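Local coordinates for protein 5-carboxyvanillate decarboxylase (Sphingomonas paucimobilis, PDB 4L6D) that probably removes a carboxyl group from 5-carboxyvanillate to give vanillate, using a divalent metal, here manganese, in an amidohydrolase-fold active site, at residues Met49-Arg60 with Asp297-Pro305; Met228-Leu236 with Ala279-Leu287. All blocks are in the same frame, centred on the assembly; numbering follows the deposited sequence. Where two conformers were deposited one is given.

Interaction 1: residues Met49-Arg60 with Asp297-Pro305; sequences MIGRLSDVTGER and DYPYQPMAP. With MN (manganese (II) ion), chain I; VNL (4-hydroxy-3-methoxybenzoate), chain J.
Pro299 O is held by Arg52 and by a water. Arg52 NH1 donates to Pro299 O at 2.9 Å, its partner tilted from the guanidinium plane, and Arg52 NH2 holds the water, which donates to Pro299 O. Segment 297-305, a loop running into helix 303-311, follows the last barrel strand of this amidohydrolase TIM barrel, and a cis peptide precedes Pro299. Bent at chi3 (60°), the Arg52 chain lays one guanidinium face over Pro299 CB, while NE salt-bridges Glu59 OE2. The Tyr298 ring lies between Met303 CE on one face and Pro299 CB on the other. Its edge points at the face of the Arg60 guanidinium, the planes 72° apart. Arg60 is fixed side-on, NE and NH2 both donating to Asp55 O. A second water accepts from Tyr298 OH and donates to Arg52 O and Asp55 OD2. Met49 makes an oblique Met-aromatic contact, SD 4.5 Å from the Tyr300 ring centroid, and Leu53 CD2 packs on Pro299 CG at 3.6 Å. The vanillate ring lies over one face of Tyr300, whose OH bonds Thr77. With an alanine in place of this tyrosine, the vanillate would probably lose the ring that covers it, Met49 CE its aromatic neighbour and Thr77 its hydroxyl partner. Manganese is bound by Asp297 OD1 at 2.1 Å, with Glu8, His174, a water and vanillate O3 at 2.0 Å.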
loop_
_atom_site.group_PDB
_atom_site.type_symbol
_atom_site.label_atom_id
_atom_site.label_comp_id
_atom_site.label_asym_id
_atom_site.label_seq_id
_atom_site.Cartn_x
_atom_site.Cartn_y
_atom_site.Cartn_z
ATOM N N MET A 49 -21.046 19.225 -4.458
ATOM C CA MET A 49 -20.503 18.123 -5.241
ATOM C C MET A 49 -21.482 17.473 -6.228
ATOM O O MET A 49 -21.090 17.138 -7.341
ATOM C CB MET A 49 -19.853 17.085 -4.327
ATOM C CG MET A 49 -19.052 16.035 -5.070
ATOM S SD MET A 49 -17.681 16.711 -6.038
ATOM C CE MET A 49 -16.435 16.973 -4.783
ATOM N N ILE A 50 -22.739 17.272 -5.840
ATOM C CA ILE A 50 -23.705 16.699 -6.786
ATOM C C ILE A 50 -23.783 17.518 -8.073
ATOM O O ILE A 50 -23.757 16.964 -9.170
ATOM C CB ILE A 50 -25.107 16.530 -6.168
ATOM C CG1 ILE A 50 -25.101 15.363 -5.182
ATOM C CG2 ILE A 50 -26.165 16.309 -7.259
ATOM C CD1 ILE A 50 -26.326 15.275 -4.327
ATOM N N GLY A 51 -23.853 18.836 -7.936
ATOM C CA GLY A 51 -23.920 19.705 -9.098
ATOM C C GLY A 51 -22.685 19.590 -9.976
ATOM O O GLY A 51 -22.797 19.528 -11.205
ATOM N N ARG A 52 -21.509 19.556 -9.358
ATOM C CA ARG A 52 -20.265 19.477 -10.115
ATOM C C ARG A 52 -20.084 18.132 -10.817
ATOM O O ARG A 52 -19.575 18.073 -11.937
ATOM C CB ARG A 52 -19.079 19.840 -9.217
ATOM C CG ARG A 52 -19.278 21.234 -8.596
ATOM C CD ARG A 52 -18.057 21.769 -7.890
ATOM N NE ARG A 52 -16.936 21.872 -8.812
ATOM C CZ ARG A 52 -15.829 21.157 -8.691
ATOM N NH1 ARG A 52 -15.700 20.320 -7.670
ATOM N NH2 ARG A 52 -14.853 21.284 -9.578
ATOM N N LEU A 53 -20.522 17.062 -10.165
ATOM C CA LEU A 53 -20.507 15.733 -10.770
ATOM C C LEU A 53 -21.492 15.636 -11.931
ATOM O O LEU A 53 -21.208 14.998 -12.956
ATOM C CB LEU A 53 -20.884 14.689 -9.717
ATOM C CG LEU A 53 -19.801 14.380 -8.678
ATOM C CD1 LEU A 53 -20.413 13.673 -7.470
ATOM C CD2 LEU A 53 -18.726 13.497 -9.296
ATOM N N SER A 54 -22.656 16.259 -11.766
ATOM C CA SER A 54 -23.720 16.156 -12.764
ATOM C C SER A 54 -23.371 16.973 -13.996
ATOM O O SER A 54 -23.759 16.626 -15.109
ATOM C CB SER A 54 -25.052 16.661 -12.197
ATOM O OG SER A 54 -25.451 15.898 -11.069
ATOM N N ASP A 55 -22.660 18.074 -13.790
ATOM C CA ASP A 55 -22.333 18.979 -14.883
ATOM C C ASP A 55 -21.337 18.378 -15.874
ATOM O O ASP A 55 -20.276 17.880 -15.487
ATOM C CB ASP A 55 -21.749 20.277 -14.338
ATOM C CG ASP A 55 -21.066 21.083 -15.411
ATOM O OD1 ASP A 55 -21.768 21.500 -16.358
ATOM O OD2 ASP A 55 -19.839 21.275 -15.312
ATOM N N VAL A 56 -21.676 18.444 -17.156
ATOM C CA VAL A 56 -20.751 18.010 -18.195
ATOM C C VAL A 56 -20.393 19.153 -19.147
ATOM O O VAL A 56 -19.209 19.400 -19.425
ATOM C CB VAL A 56 -21.335 16.824 -18.987
ATOM C CG1 VAL A 56 -20.447 16.475 -20.164
ATOM C CG2 VAL A 56 -21.481 15.614 -18.079
ATOM N N THR A 57 -21.415 19.861 -19.620
ATOM C CA THR A 57 -21.239 20.878 -20.663
ATOM C C THR A 57 -21.146 22.327 -20.163
ATOM O O THR A 57 -21.026 23.245 -20.975
ATOM C CB THR A 57 -22.374 20.794 -21.708
ATOM O OG1 THR A 57 -23.635 21.006 -21.064
ATOM C CG2 THR A 57 -22.381 19.427 -22.375
ATOM N N GLY A 58 -21.204 22.531 -18.847
ATOM C CA GLY A 58 -21.083 23.856 -18.256
ATOM C C GLY A 58 -19.681 24.128 -17.722
ATOM O O GLY A 58 -18.746 24.280 -18.510
ATOM N N GLU A 59 -19.542 24.188 -16.399
ATOM C CA GLU A 59 -18.250 24.421 -15.754
ATOM C C GLU A 59 -17.173 23.463 -16.276
ATOM O O GLU A 59 -16.046 23.879 -16.561
ATOM C CB GLU A 59 -18.374 24.297 -14.227
ATOM C CG GLU A 59 -17.040 24.370 -13.456
ATOM C CD GLU A 59 -17.184 24.015 -11.974
ATOM O OE1 GLU A 59 -18.332 23.862 -11.500
ATOM O OE2 GLU A 59 -16.147 23.879 -11.284
ATOM N N ARG A 60 -17.525 22.187 -16.421
ATOM C CA ARG A 60 -16.538 21.176 -16.789
ATOM C C ARG A 60 -15.930 21.479 -18.159
ATOM O O ARG A 60 -14.711 21.469 -18.323
ATOM C CB ARG A 60 -17.157 19.775 -16.770
ATOM C CG ARG A 60 -16.172 18.653 -17.079
ATOM C CD ARG A 60 -16.893 17.335 -17.343
ATOM N NE ARG A 60 -17.753 16.926 -16.232
ATOM C CZ ARG A 60 -17.486 15.934 -15.385
ATOM N NH1 ARG A 60 -16.372 15.206 -15.499
ATOM N NH2 ARG A 60 -18.356 15.660 -14.420
ATOM N N ASP A 297 -8.917 13.186 -12.161
ATOM C CA ASP A 297 -9.824 12.913 -11.042
ATOM C C ASP A 297 -10.765 14.099 -10.769
ATOM O O ASP A 297 -11.113 14.378 -9.618
ATOM C CB ASP A 297 -9.067 12.510 -9.760
ATOM C CG ASP A 297 -9.643 11.271 -9.107
ATOM O OD1 ASP A 297 -10.817 10.945 -9.368
ATOM O OD2 ASP A 297 -8.919 10.625 -8.316
ATOM N N TYR A 298 -11.184 14.789 -11.830
ATOM C CA TYR A 298 -12.189 15.841 -11.732
ATOM C C TYR A 298 -13.550 15.178 -11.429
ATOM O O TYR A 298 -13.809 14.085 -11.919
ATOM C CB TYR A 298 -12.238 16.599 -13.064
ATOM C CG TYR A 298 -13.218 17.742 -13.071
ATOM C CD1 TYR A 298 -12.833 19.007 -12.656
ATOM C CD2 TYR A 298 -14.541 17.553 -13.475
ATOM C CE1 TYR A 298 -13.727 20.057 -12.649
ATOM C CE2 TYR A 298 -15.441 18.595 -13.468
ATOM C CZ TYR A 298 -15.026 19.850 -13.061
ATOM O OH TYR A 298 -15.907 20.907 -13.039
ATOM N N PRO A 299 -14.425 15.821 -10.627
ATOM C CA PRO A 299 -14.329 17.138 -9.988
ATOM C C PRO A 299 -13.733 17.101 -8.591
ATOM O O PRO A 299 -13.759 18.113 -7.879
ATOM C CB PRO A 299 -15.792 17.574 -9.913
ATOM C CG PRO A 299 -16.524 16.298 -9.654
ATOM C CD PRO A 299 -15.781 15.251 -10.484
ATOM N N TYR A 300 -13.202 15.954 -8.200
ATOM C CA TYR A 300 -12.611 15.821 -6.874
ATOM C C TYR A 300 -11.256 16.524 -6.769
ATOM O O TYR A 300 -10.804 16.858 -5.672
ATOM C CB TYR A 300 -12.518 14.341 -6.502
ATOM C CG TYR A 300 -13.881 13.660 -6.463
ATOM C CD1 TYR A 300 -14.761 13.878 -5.403
ATOM C CD2 TYR A 300 -14.299 12.824 -7.496
ATOM C CE1 TYR A 300 -16.019 13.272 -5.364
ATOM C CE2 TYR A 300 -15.556 12.210 -7.465
ATOM C CZ TYR A 300 -16.406 12.435 -6.398
ATOM O OH TYR A 300 -17.646 11.835 -6.352
ATOM N N GLN A 301 -10.611 16.735 -7.917
ATOM C CA GLN A 301 -9.394 17.536 -8.014
ATOM C C GLN A 301 -9.536 18.523 -9.165
ATOM O O GLN A 301 -10.299 18.280 -10.102
ATOM C CB GLN A 301 -8.171 16.652 -8.230
ATOM C CG GLN A 301 -7.930 15.729 -7.059
ATOM C CD GLN A 301 -6.499 15.246 -6.952
ATOM O OE1 GLN A 301 -6.242 14.238 -6.320
ATOM N NE2 GLN A 301 -5.560 15.997 -7.521
ATOM N N PRO A 302 -8.805 19.644 -9.102
ATOM C CA PRO A 302 -8.886 20.664 -10.152
ATOM C C PRO A 302 -8.055 20.329 -11.388
ATOM O O PRO A 302 -7.032 19.651 -11.301
ATOM C CB PRO A 302 -8.293 21.895 -9.470
ATOM C CG PRO A 302 -7.320 21.348 -8.504
ATOM C CD PRO A 302 -7.989 20.104 -7.964
ATOM N N MET A 303 -8.491 20.834 -12.532
ATOM C CA MET A 303 -7.836 20.517 -13.799
ATOM C C MET A 303 -6.476 21.170 -13.999
ATOM O O MET A 303 -5.558 20.505 -14.473
ATOM C CB MET A 303 -8.748 20.861 -14.977
ATOM C CG MET A 303 -10.055 20.101 -14.936
ATOM S SD MET A 303 -10.910 20.154 -16.519
ATOM C CE MET A 303 -12.633 20.075 -16.015
ATOM N N ALA A 304 -6.338 22.454 -13.660
ATOM C CA ALA A 304 -5.102 23.179 -14.014
ATOM C C ALA A 304 -3.814 22.533 -13.495
ATOM O O ALA A 304 -2.878 22.345 -14.271
ATOM C CB ALA A 304 -5.171 24.664 -13.630
ATOM N N PRO A 305 -3.762 22.163 -12.199
ATOM C CA PRO A 305 -2.508 21.559 -11.735
ATOM C C PRO A 305 -2.238 20.211 -12.401
ATOM O O PRO A 305 -1.082 19.878 -12.650
ATOM C CB PRO A 305 -2.722 21.366 -10.226
ATOM C CG PRO A 305 -3.881 22.214 -9.863
ATOM C CD PRO A 305 -4.692 22.465 -11.091
HETATM MN MN MN I . -11.763 9.115 -8.964
HETATM C C1 VNL J . -13.017 11.580 -3.768
HETATM C CO1 VNL J . -11.886 11.688 -4.588
HETATM C CO2 VNL J . -14.097 10.746 -4.119
HETATM C CM1 VNL J . -11.814 10.964 -5.793
HETATM C CM2 VNL J . -14.040 10.010 -5.301
HETATM O OM VNL J . -15.039 9.173 -5.725
HETATM C CZ VNL J . -12.865 10.128 -6.169
HETATM C CC VNL J . -13.091 12.395 -2.504
HETATM C CV VNL J . -16.223 8.993 -4.925
HETATM O O1 VNL J . -12.298 13.356 -2.314
HETATM O O2 VNL J . -14.001 12.136 -1.680
HETATM O O3 VNL J . -13.019 9.655 -7.442
HETATM O O HOH W 1 -18.454 20.203 -13.283
HETATM O O HOH W 2 -12.199 20.476 -9.141
HETATM O O HOH W 3 -13.035 9.637 -10.673
#

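Interaction 2: residues Met228-Leu236 with Ala279-Leu287; sequences MGEAIPFWL and ALRYSIEVL. With VNL (4-hydroxy-3-methoxybenzoate), chain L.
Tyr282 carries its CG anti to the backbone N (chi1 170°), and Phe234 does the same (chi1 -158°). These torsions bring the two rings together between segment 228-236 and helix 277-287. The Phe234 edge meets the Tyr282 face in an edge-to-face pair. The centroids are 5.4 Å apart and the planes stand at 56°. Phe234 CD1 does the touching, set toward the rim of the ring. On the opposite face of Tyr282 lies Val286 CG1, one helical turn further on, so the ring is held flat between the two.

The end of the same side chain is polar. Tyr282 OH donates to Pro233 O at 2.7 Å, from a position tilted out of the carbonyl plane. This bond ties the helix to the backbone at Pro233 and holds the hydroxyl end of the ring. The Pro233 ring faces the helix as well. Its CG packs on Leu287 CD1 at 4.0 Å.

Met228, bent at chi2 and chi3, touches the helix at Ser283 and Ala279. Its CG comes to 3.3 Å from Ser283 OG, and its CE lies near Ala279 CB. The serine hydroxyl donates back to Ala279 O at 2.9 Å, so the hydroxyl proton is used within the helix. At the other end Leu236 CD1 touches Leu287 CD2 at 3.9 Å and also meets Val286 CG2.

Phe234 also meets Phe234 of the second subunit. In the conformers given, Arg281 and Glu285 form salt bridges with Glu285 and Arg281 of that subunit. Leu236 and Val286 line a separate vanillate site, completed by Trp237, Asp240, Ser260 and Arg264. The arrangement is the packing of segments that follow successive strands, 223-225 and 267-270, of a TIM barrel.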
loop_
_atom_site.group_PDB
_atom_site.type_symbol
_atom_site.label_atom_id
_atom_site.label_comp_id
_atom_site.label_asym_id
_atom_site.label_seq_id
_atom_site.Cartn_x
_atom_site.Cartn_y
_atom_site.Cartn_z
ATOM N N MET A 228 -1.628 6.228 -9.742
ATOM C CA MET A 228 -0.339 5.629 -10.078
ATOM C C MET A 228 -0.337 4.133 -9.779
ATOM O O MET A 228 0.600 3.592 -9.195
ATOM C CB MET A 228 0.809 6.374 -9.375
ATOM C CG MET A 228 2.120 6.386 -10.177
ATOM S SD MET A 228 2.030 7.193 -11.804
ATOM C CE MET A 228 2.053 8.908 -11.307
ATOM N N GLY A 229 -1.410 3.476 -10.199
ATOM C CA GLY A 229 -1.541 2.038 -10.064
ATOM C C GLY A 229 -1.793 1.571 -8.645
ATOM O O GLY A 229 -1.519 0.411 -8.329
ATOM N N GLU A 230 -2.323 2.469 -7.807
ATOM C CA GLU A 230 -2.579 2.168 -6.394
ATOM C C GLU A 230 -1.336 1.599 -5.718
ATOM O O GLU A 230 -1.425 0.744 -4.837
ATOM C CB GLU A 230 -3.806 1.247 -6.212
ATOM C CG GLU A 230 -5.046 1.679 -7.003
ATOM C CD GLU A 230 -5.672 2.975 -6.504
ATOM O OE1 GLU A 230 -5.187 3.545 -5.506
ATOM O OE2 GLU A 230 -6.655 3.421 -7.128
ATOM N N ALA A 231 -0.187 2.108 -6.164
ATOM C CA ALA A 231 1.156 1.768 -5.667
ATOM C C ALA A 231 1.655 0.366 -5.975
ATOM O O ALA A 231 2.790 0.038 -5.633
ATOM C CB ALA A 231 1.321 2.090 -4.166
ATOM N N ILE A 232 0.832 -0.451 -6.625
ATOM C CA ILE A 232 1.330 -1.765 -7.035
ATOM C C ILE A 232 2.647 -1.702 -7.856
ATOM O O ILE A 232 3.529 -2.551 -7.670
ATOM C CB ILE A 232 0.234 -2.631 -7.700
ATOM C CG1 ILE A 232 -0.862 -2.942 -6.671
ATOM C CG2 ILE A 232 0.829 -3.905 -8.278
ATOM C CD1 ILE A 232 -2.130 -3.477 -7.279
ATOM N N PRO A 233 2.821 -0.682 -8.729
ATOM C CA PRO A 233 4.102 -0.631 -9.448
ATOM C C PRO A 233 5.317 -0.567 -8.512
ATOM O O PRO A 233 6.405 -1.036 -8.877
ATOM C CB PRO A 233 3.992 0.666 -10.247
ATOM C CG PRO A 233 2.506 0.783 -10.539
ATOM C CD PRO A 233 1.848 0.289 -9.278
ATOM N N PHE A 234 5.151 -0.007 -7.313
ATOM C CA PHE A 234 6.272 0.134 -6.389
ATOM C C PHE A 234 6.631 -1.203 -5.761
ATOM O O PHE A 234 7.787 -1.428 -5.395
ATOM C CB PHE A 234 5.942 1.161 -5.291
ATOM C CG PHE A 234 7.154 1.755 -4.623
ATOM C CD1 PHE A 234 8.016 2.567 -5.344
ATOM C CD2 PHE A 234 7.417 1.534 -3.278
ATOM C CE1 PHE A 234 9.132 3.137 -4.751
ATOM C CE2 PHE A 234 8.538 2.112 -2.666
ATOM C CZ PHE A 234 9.391 2.915 -3.407
ATOM N N TRP A 235 5.631 -2.084 -5.648
ATOM C CA TRP A 235 5.780 -3.366 -4.940
ATOM C C TRP A 235 6.164 -4.562 -5.819
ATOM O O TRP A 235 6.215 -5.692 -5.326
ATOM C CB TRP A 235 4.481 -3.735 -4.221
ATOM C CG TRP A 235 4.090 -2.897 -3.028
ATOM C CD1 TRP A 235 3.125 -1.923 -2.977
ATOM C CD2 TRP A 235 4.610 -3.010 -1.695
ATOM N NE1 TRP A 235 3.032 -1.417 -1.704
ATOM C CE2 TRP A 235 3.919 -2.073 -0.894
ATOM C CE3 TRP A 235 5.590 -3.811 -1.102
ATOM C CZ2 TRP A 235 4.187 -1.903 0.461
ATOM C CZ3 TRP A 235 5.861 -3.638 0.257
ATOM C CH2 TRP A 235 5.154 -2.692 1.021
ATOM N N LEU A 236 6.393 -4.342 -7.113
ATOM C CA LEU A 236 6.567 -5.459 -8.051
ATOM C C LEU A 236 7.670 -6.446 -7.675
ATOM O O LEU A 236 7.482 -7.657 -7.769
ATOM C CB LEU A 236 6.828 -4.936 -9.471
ATOM C CG LEU A 236 5.689 -4.115 -10.092
ATOM C CD1 LEU A 236 6.082 -3.646 -11.488
ATOM C CD2 LEU A 236 4.361 -4.884 -10.125
ATOM N N ALA A 279 7.273 9.907 -9.364
ATOM C CA ALA A 279 6.475 8.687 -9.395
ATOM C C ALA A 279 6.132 8.332 -10.836
ATOM O O ALA A 279 6.045 7.156 -11.191
ATOM C CB ALA A 279 5.193 8.847 -8.569
ATOM N N LEU A 280 5.926 9.356 -11.660
ATOM C CA LEU A 280 5.627 9.137 -13.082
ATOM C C LEU A 280 6.827 8.491 -13.764
ATOM O O LEU A 280 6.675 7.502 -14.497
ATOM C CB LEU A 280 5.285 10.462 -13.781
ATOM C CG LEU A 280 5.136 10.401 -15.307
ATOM C CD1 LEU A 280 4.003 9.463 -15.689
ATOM C CD2 LEU A 280 4.898 11.790 -15.889
ATOM N N ARG A 281 8.015 9.044 -13.523
ATOM C CA ARG A 281 9.249 8.495 -14.078
ATOM C C ARG A 281 9.486 7.044 -13.649
ATOM O O ARG A 281 9.852 6.201 -14.472
ATOM C CB ARG A 281 10.445 9.368 -13.683
ATOM C CG ARG A 281 10.681 10.553 -14.603
ATOM C CD ARG A 281 11.913 11.367 -14.192
ATOM N NE ARG A 281 11.580 12.498 -13.326
ATOM C CZ ARG A 281 11.807 12.541 -12.016
ATOM N NH1 ARG A 281 11.460 13.614 -11.311
ATOM N NH2 ARG A 281 12.385 11.514 -11.406
ATOM N N TYR A 282 9.275 6.758 -12.364
ATOM C CA TYR A 282 9.413 5.405 -11.832
ATOM C C TYR A 282 8.454 4.439 -12.558
ATOM O O TYR A 282 8.837 3.337 -12.973
ATOM C CB TYR A 282 9.141 5.385 -10.308
ATOM C CG TYR A 282 9.047 3.960 -9.799
ATOM C CD1 TYR A 282 10.187 3.274 -9.393
ATOM C CD2 TYR A 282 7.833 3.278 -9.797
ATOM C CE1 TYR A 282 10.117 1.961 -8.986
ATOM C CE2 TYR A 282 7.754 1.959 -9.400
ATOM C CZ TYR A 282 8.895 1.305 -9.000
ATOM O OH TYR A 282 8.839 -0.013 -8.610
ATOM N N SER A 283 7.207 4.862 -12.722
ATOM C CA SER A 283 6.193 4.002 -13.328
ATOM C C SER A 283 6.489 3.707 -14.794
ATOM O O SER A 283 6.362 2.562 -15.249
ATOM C CB SER A 283 4.803 4.617 -13.167
ATOM O OG SER A 283 4.514 4.722 -11.780
ATOM N N ILE A 284 6.906 4.732 -15.532
ATOM C CA ILE A 284 7.317 4.532 -16.917
ATOM C C ILE A 284 8.477 3.545 -17.004
ATOM O O ILE A 284 8.494 2.674 -17.874
ATOM C CB ILE A 284 7.689 5.856 -17.582
ATOM C CG1 ILE A 284 6.437 6.736 -17.725
ATOM C CG2 ILE A 284 8.356 5.611 -18.952
ATOM C CD1 ILE A 284 6.753 8.190 -18.095
ATOM N N GLU A 285 9.436 3.665 -16.087
ATOM C CA GLU A 285 10.602 2.787 -16.094
ATOM C C GLU A 285 10.289 1.312 -15.838
ATOM O O GLU A 285 10.875 0.430 -16.485
ATOM C CB GLU A 285 11.656 3.265 -15.086
ATOM C CG GLU A 285 12.882 2.370 -15.071
ATOM C CD GLU A 285 13.931 2.783 -14.059
ATOM O OE1 GLU A 285 13.797 3.863 -13.451
ATOM O OE2 GLU A 285 14.896 2.011 -13.877
ATOM N N VAL A 286 9.395 1.035 -14.888
ATOM C CA VAL A 286 9.099 -0.348 -14.524
ATOM C C VAL A 286 7.937 -0.966 -15.305
ATOM O O VAL A 286 7.865 -2.187 -15.417
ATOM C CB VAL A 286 8.888 -0.546 -13.000
ATOM C CG1 VAL A 286 10.097 -0.027 -12.229
ATOM C CG2 VAL A 286 7.601 0.124 -12.524
ATOM N N LEU A 287 7.030 -0.141 -15.828
ATOM C CA LEU A 287 5.889 -0.662 -16.588
ATOM C C LEU A 287 6.017 -0.510 -18.092
ATOM O O LEU A 287 5.361 -1.238 -18.852
ATOM C CB LEU A 287 4.586 0.019 -16.162
ATOM C CG LEU A 287 4.258 0.036 -14.673
ATOM C CD1 LEU A 287 2.955 0.794 -14.465
ATOM C CD2 LEU A 287 4.156 -1.386 -14.091
HETATM C C1 VNL L . 11.649 -5.751 -10.873
HETATM C CO1 VNL L . 10.350 -6.103 -10.463
HETATM C CO2 VNL L . 12.587 -6.721 -11.291
HETATM C CM1 VNL L . 9.946 -7.449 -10.454
HETATM C CM2 VNL L . 12.213 -8.065 -11.288
HETATM O OM VNL L . 13.034 -9.096 -11.671
HETATM C CZ VNL L . 10.855 -8.438 -10.854
HETATM C CC VNL L . 12.052 -4.306 -10.875
HETATM C CV VNL L . 14.368 -8.834 -12.139
HETATM O O1 VNL L . 11.220 -3.416 -11.213
HETATM O O2 VNL L . 13.234 -4.044 -10.533
HETATM O O3 VNL L . 10.595 -9.787 -10.777
#

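In the fold
Both contacts belong to the same amidohydrolase barrel. Their centres lie 27 Å apart and their nearest atoms about 8 Å apart, without touching. Interaction 2 falls within the sequence span between the two segments of interaction 1. Interaction 1 sits at the active site and supplies Asp297 to the manganese and Tyr300 to its vanillate. Interaction 2 lies away from the metal and borders a different vanillate: the side chain of Met228 is about 9 Å from that of Glu8 and about 13 Å from a manganese ion. The intervening His227, next to Met228, hydrogen-bonds Asp297 OD2 and so joins the two regions. Both contacts also reach the second subunit, interaction 2 more extensively.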